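Local structure of adhesion protein (Streptococcus pseudopneumoniae 5247, 7LM5) at residues L93-G98 with G134-I139; I140-S145 with T154-A159. The protein probably captures zinc outside the cell as the solute-binding protein of an ATP-binding cassette transporter and hands it over for uptake. The protein carries 1 engineered substitution. All coordinates share one frame; numbering follows the deposited sequence.

Overall arrangement
Both contacts belong to one lobe of the protein and share helix 130-147: contact 1 uses residues 134-139 and contact 2 the next six, with centres about 10 Å apart. Along the chain they follow in series. In contact 1 the helix meets the turn after strand 91-94, an outermost strand of this lobe's four-stranded parallel sheet; in contact 2 it packs antiparallel against helix 152-178. The salt bridge between Glu-97 of contact 1 and Lys-143 of contact 2 ties the two together, and Ala-95 packs on Ile-140. The helix is thus held between the sheet's edge and the long helix that, as in related zinc-binding proteins, probably spans both lobes.

Contact 1 (L93-G98 with G134-I139); sequences LEASEG and GEEAQI. With ZN (zinc ion), chain E.
Ile-139 lies against the backbone of a turn around Ala-95, its methyls meeting carbonyl oxygens rather than side chains. Its side chain points at the turn and spreads over it: CG2 lies 3.4 Å from Ala-95 O. With chi2 at 178° the longer branch is extended, which carries CD1 to 3.3 Å from Glu-97 O. A branched aliphatic residue suits this spot, since each arm is nearest a different carbonyl of the same turn. Ala-95, buried and small, lets the helix come close; its CB is 3.3 Å from Glu-136 OE2. The extended Glu-136 also lays its CG 3.2 Å from Ala-95 O.

The backbone of residues 94-97 folds into a type I beta turn, closed by Glu-97 N to Glu-94 O at 3.2 Å. It follows strand 91-94, an outermost strand of the parallel sheet in this lobe of the solute-binding-protein fold.

Polar ends are satisfied from elsewhere. Glu-136 OE2 hydrogen-bonds His-70 ND1, and Ser-96 OG pairs with His-70 O, so one histidine serves both segments. Glu-97 OE1 forms a salt bridge with Lys-143, further along the same helix as Ile-139.

Metal binding occupies Glu-94, whose carboxylate grips zinc with both oxygens, OE1 at 2.4 Å and OE2 at 2.2 Å. Two waters and His-72 complete the contacts to this ion.

Contact 2 (I140-S145 with T154-A159); sequences IADKLS and TYQKNA
Helices 140-145 and 154-159 run antiparallel, their segment axes 174° apart and 8.5 Å at closest approach, and the backbones come nearest where the CA atoms of Ala-141 and Tyr-155 are 4.9 Å apart. Alanine suits the close approach: Ala-141 points toward the partner helix, and its CB lies 3.4 Å from Tyr-155 O and 3.6 Å from the CB of Ala-159, one helical turn on from Tyr-155.

The Tyr-155 ring reaches across to the next turn of the helix, at Leu-144 and Ser-145. Leu-144 lies over one face in a CH-pi contact, CB 3.9 Å from the ring centroid and displaced slightly toward the rim, and the two side chains cross at about a right angle. Ser-145 OG comes at the ring edge, in its plane. That hydroxyl donates to Ala-141 O at 2.6 Å, so the carbonyl is gripped twice, by Ser-145 N and Ser-145 OG from opposite faces of its plane. Serine is well placed here, short enough to turn its polar atom back on its own helix.

On the partly exposed flank, Gln-156 bends at chi2 (-67°), bringing its amide across to Asp-142. NE2 donates to Asp-142 OD1 at 2.7 Å, a nearly straight bond of 165° that stays close to the amide plane. Gln-138 NE2 binds Gln-156 OE1 and, weakly, the same Asp-142 oxygen; the Gln-156 amide thus uses both its oxygen and its nitrogen, and this probably fixes its rotation.

At the far end of the ring, Tyr-155 OH hydrogen-bonds Asn-37 and Asp-148. Joined by the short link after residue 147, the pair forms an antiparallel alpha-alpha hairpin, with a zinc ion bound near its bend by Asp-148 and His-151.

Contact 1 (L93-G98 with G134-I139)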
loop_
_atom_site.group_PDB
_atom_site.type_symbol
_atom_site.label_atom_id
_atom_site.label_comp_id
_atom_site.label_asym_id
_atom_site.label_seq_id
_atom_site.Cartn_x
_atom_site.Cartn_y
_atom_site.Cartn_z
ATOM N N LEU A 93 7.788 9.940 11.570
ATOM C CA LEU A 93 6.367 10.182 11.362
ATOM C C LEU A 93 5.708 8.922 10.819
ATOM O O LEU A 93 6.155 8.365 9.811
ATOM C CB LEU A 93 6.139 11.348 10.395
ATOM C CG LEU A 93 6.866 12.665 10.676
ATOM C CD1 LEU A 93 6.478 13.704 9.635
ATOM C CD2 LEU A 93 6.572 13.174 12.081
ATOM N N GLU A 94 4.647 8.478 11.487
ATOM C CA GLU A 94 3.844 7.351 11.023
ATOM C C GLU A 94 2.735 7.902 10.133
ATOM O O GLU A 94 1.803 8.550 10.618
ATOM C CB GLU A 94 3.278 6.571 12.207
ATOM C CG GLU A 94 2.609 5.260 11.837
ATOM C CD GLU A 94 2.126 4.500 13.055
ATOM O OE1 GLU A 94 2.165 5.072 14.164
ATOM O OE2 GLU A 94 1.711 3.331 12.906
ATOM N N ALA A 95 2.836 7.641 8.826
ATOM C CA ALA A 95 1.952 8.279 7.856
ATOM C C ALA A 95 0.492 7.876 8.022
ATOM O O ALA A 95 -0.391 8.600 7.548
ATOM C CB ALA A 95 2.415 7.958 6.435
ATOM N N SER A 96 0.210 6.751 8.679
ATOM C CA SER A 96 -1.156 6.264 8.825
ATOM C C SER A 96 -1.641 6.309 10.270
ATOM O O SER A 96 -2.557 5.564 10.634
ATOM C CB SER A 96 -1.274 4.845 8.272
ATOM O OG SER A 96 -0.524 3.934 9.055
ATOM N N GLU A 97 -1.050 7.164 11.101
ATOM C CA GLU A 97 -1.492 7.279 12.484
ATOM C C GLU A 97 -2.900 7.861 12.535
ATOM O O GLU A 97 -3.163 8.931 11.978
ATOM C CB GLU A 97 -0.528 8.153 13.283
ATOM C CG GLU A 97 -0.893 8.276 14.754
ATOM C CD GLU A 97 0.050 9.183 15.520
ATOM O OE1 GLU A 97 0.920 9.814 14.884
ATOM O OE2 GLU A 97 -0.079 9.264 16.760
ATOM N N GLY A 98 -3.806 7.150 13.203
ATOM C CA GLY A 98 -5.189 7.545 13.305
ATOM C C GLY A 98 -6.114 6.867 12.314
ATOM O O GLY A 98 -7.333 6.884 12.515
ATOM N N GLY A 134 -5.845 9.188 -0.079
ATOM C CA GLY A 134 -5.980 10.607 0.192
ATOM C C GLY A 134 -6.034 10.926 1.672
ATOM O O GLY A 134 -5.606 12.005 2.093
ATOM N N GLU A 135 -6.562 10.003 2.481
ATOM C CA GLU A 135 -6.544 10.198 3.927
ATOM C C GLU A 135 -5.126 10.149 4.478
ATOM O O GLU A 135 -4.808 10.868 5.432
ATOM C CB GLU A 135 -7.413 9.145 4.618
ATOM C CG GLU A 135 -8.881 9.190 4.233
ATOM C CD GLU A 135 -9.713 8.175 4.995
ATOM O OE1 GLU A 135 -10.919 8.424 5.201
ATOM O OE2 GLU A 135 -9.155 7.130 5.394
ATOM N N GLU A 136 -4.265 9.313 3.896
ATOM C CA GLU A 136 -2.882 9.233 4.350
ATOM C C GLU A 136 -2.064 10.432 3.886
ATOM O O GLU A 136 -1.142 10.856 4.590
ATOM C CB GLU A 136 -2.244 7.931 3.862
ATOM C CG GLU A 136 -0.926 7.594 4.535
ATOM C CD GLU A 136 -0.472 6.177 4.253
ATOM O OE1 GLU A 136 -1.091 5.512 3.396
ATOM O OE2 GLU A 136 0.501 5.723 4.892
ATOM N N ALA A 137 -2.387 10.991 2.717
ATOM C CA ALA A 137 -1.698 12.193 2.261
ATOM C C ALA A 137 -2.044 13.398 3.126
ATOM O O ALA A 137 -1.227 14.315 3.265
ATOM C CB ALA A 137 -2.037 12.474 0.798
ATOM N N GLN A 138 -3.244 13.414 3.712
ATOM C CA GLN A 138 -3.615 14.506 4.606
ATOM C C GLN A 138 -2.863 14.415 5.927
ATOM O O GLN A 138 -2.437 15.437 6.478
ATOM C CB GLN A 138 -5.126 14.499 4.844
ATOM C CG GLN A 138 -5.608 15.594 5.781
ATOM C CD GLN A 138 -5.255 16.981 5.278
ATOM O OE1 GLN A 138 -5.567 17.340 4.144
ATOM N NE2 GLN A 138 -4.593 17.764 6.123
ATOM N N ILE A 139 -2.691 13.199 6.450
ATOM C CA ILE A 139 -1.924 13.016 7.678
ATOM C C ILE A 139 -0.472 13.421 7.461
ATOM O O ILE A 139 0.150 14.052 8.325
ATOM C CB ILE A 139 -2.039 11.559 8.165
ATOM C CG1 ILE A 139 -3.500 11.205 8.438
ATOM C CG2 ILE A 139 -1.200 11.342 9.409
ATOM C CD1 ILE A 139 -3.701 9.771 8.868
HETATM ZN ZN ZN E . 1.354 2.953 15.000
HETATM O O HOH W 1 3.381 2.902 15.597
HETATM O O HOH W 2 -0.586 3.403 14.347
#

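Contact 2 (I140-S145 with T154-A159)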
loop_
_atom_site.group_PDB
_atom_site.type_symbol
_atom_site.label_atom_id
_atom_site.label_comp_id
_atom_site.label_asym_id
_atom_site.label_seq_id
_atom_site.Cartn_x
_atom_site.Cartn_y
_atom_site.Cartn_z
ATOM N N ILE A 140 0.090 13.063 6.305
ATOM C CA ILE A 140 1.458 13.455 5.984
ATOM C C ILE A 140 1.568 14.972 5.894
ATOM O O ILE A 140 2.532 15.570 6.385
ATOM C CB ILE A 140 1.915 12.770 4.682
ATOM C CG1 ILE A 140 2.020 11.258 4.890
ATOM C CG2 ILE A 140 3.240 13.344 4.204
ATOM C CD1 ILE A 140 2.273 10.478 3.615
ATOM N N ALA A 141 0.576 15.618 5.278
ATOM C CA ALA A 141 0.584 17.074 5.194
ATOM C C ALA A 141 0.443 17.709 6.572
ATOM O O ALA A 141 1.064 18.741 6.853
ATOM C CB ALA A 141 -0.528 17.555 4.264
ATOM N N ASP A 142 -0.368 17.107 7.445
ATOM C CA ASP A 142 -0.523 17.636 8.797
ATOM C C ASP A 142 0.762 17.476 9.600
ATOM O O ASP A 142 1.208 18.415 10.271
ATOM C CB ASP A 142 -1.688 16.943 9.506
ATOM C CG ASP A 142 -3.030 17.294 8.898
ATOM O OD1 ASP A 142 -3.132 18.359 8.255
ATOM O OD2 ASP A 142 -3.986 16.507 9.068
ATOM N N LYS A 143 1.376 16.290 9.543
ATOM C CA LYS A 143 2.588 16.049 10.319
ATOM C C LYS A 143 3.775 16.835 9.778
ATOM O O LYS A 143 4.644 17.251 10.552
ATOM C CB LYS A 143 2.903 14.554 10.353
ATOM C CG LYS A 143 1.890 13.725 11.133
ATOM C CD LYS A 143 2.348 12.279 11.267
ATOM C CE LYS A 143 1.306 11.421 11.971
ATOM N NZ LYS A 143 1.051 11.861 13.370
ATOM N N LEU A 144 3.839 17.044 8.460
ATOM C CA LEU A 144 4.871 17.917 7.913
ATOM C C LEU A 144 4.640 19.367 8.318
ATOM O O LEU A 144 5.600 20.136 8.439
ATOM C CB LEU A 144 4.924 17.794 6.391
ATOM C CG LEU A 144 5.560 16.526 5.819
ATOM C CD1 LEU A 144 5.621 16.598 4.300
ATOM C CD2 LEU A 144 6.947 16.311 6.408
ATOM N N SER A 145 3.381 19.755 8.535
ATOM C CA SER A 145 3.079 21.108 8.984
ATOM C C SER A 145 3.419 21.317 10.453
ATOM O O SER A 145 3.650 22.458 10.866
ATOM C CB SER A 145 1.603 21.422 8.740
ATOM O OG SER A 145 1.278 21.284 7.368
ATOM N N THR A 154 1.414 25.092 1.931
ATOM C CA THR A 154 1.789 24.359 0.726
ATOM C C THR A 154 1.521 22.867 0.880
ATOM O O THR A 154 1.080 22.210 -0.070
ATOM C CB THR A 154 3.262 24.606 0.394
ATOM O OG1 THR A 154 3.497 26.014 0.278
ATOM C CG2 THR A 154 3.634 23.929 -0.918
ATOM N N TYR A 155 1.776 22.319 2.071
ATOM C CA TYR A 155 1.495 20.908 2.314
ATOM C C TYR A 155 0.003 20.620 2.221
ATOM O O TYR A 155 -0.409 19.620 1.621
ATOM C CB TYR A 155 2.036 20.494 3.683
ATOM C CG TYR A 155 3.528 20.686 3.839
ATOM C CD1 TYR A 155 4.403 20.335 2.819
ATOM C CD2 TYR A 155 4.061 21.227 5.002
ATOM C CE1 TYR A 155 5.769 20.510 2.957
ATOM C CE2 TYR A 155 5.425 21.408 5.148
ATOM C CZ TYR A 155 6.274 21.048 4.123
ATOM O OH TYR A 155 7.632 21.227 4.265
ATOM N N GLN A 156 -0.826 21.488 2.807
ATOM C CA GLN A 156 -2.270 21.274 2.768
ATOM C C GLN A 156 -2.819 21.453 1.359
ATOM O O GLN A 156 -3.702 20.700 0.931
ATOM C CB GLN A 156 -2.968 22.228 3.739
ATOM C CG GLN A 156 -2.488 22.130 5.181
ATOM C CD GLN A 156 -2.845 20.810 5.839
ATOM O OE1 GLN A 156 -3.682 20.057 5.341
ATOM N NE2 GLN A 156 -2.208 20.524 6.968
ATOM N N LYS A 157 -2.309 22.445 0.624
ATOM C CA LYS A 157 -2.803 22.694 -0.726
ATOM C C LYS A 157 -2.436 21.554 -1.669
ATOM O O LYS A 157 -3.240 21.169 -2.527
ATOM C CB LYS A 157 -2.256 24.026 -1.236
ATOM C CG LYS A 157 -2.741 24.433 -2.615
ATOM C CD LYS A 157 -2.593 25.937 -2.809
ATOM C CE LYS A 157 -2.327 26.292 -4.260
ATOM N NZ LYS A 157 -1.004 25.776 -4.707
ATOM N N ASN A 158 -1.230 20.999 -1.523
ATOM C CA ASN A 158 -0.855 19.839 -2.324
ATOM C C ASN A 158 -1.638 18.599 -1.914
ATOM O O ASN A 158 -1.955 17.758 -2.763
ATOM C CB ASN A 158 0.646 19.573 -2.208
ATOM C CG ASN A 158 1.480 20.647 -2.872
ATOM O OD1 ASN A 158 1.060 21.257 -3.854
ATOM N ND2 ASN A 158 2.674 20.883 -2.339
ATOM N N ALA A 159 -1.956 18.467 -0.624
ATOM C CA ALA A 159 -2.720 17.310 -0.168
ATOM C C ALA A 159 -4.160 17.370 -0.660
ATOM O O ALA A 159 -4.724 16.348 -1.070
ATOM C CB ALA A 159 -2.679 17.219 1.356
#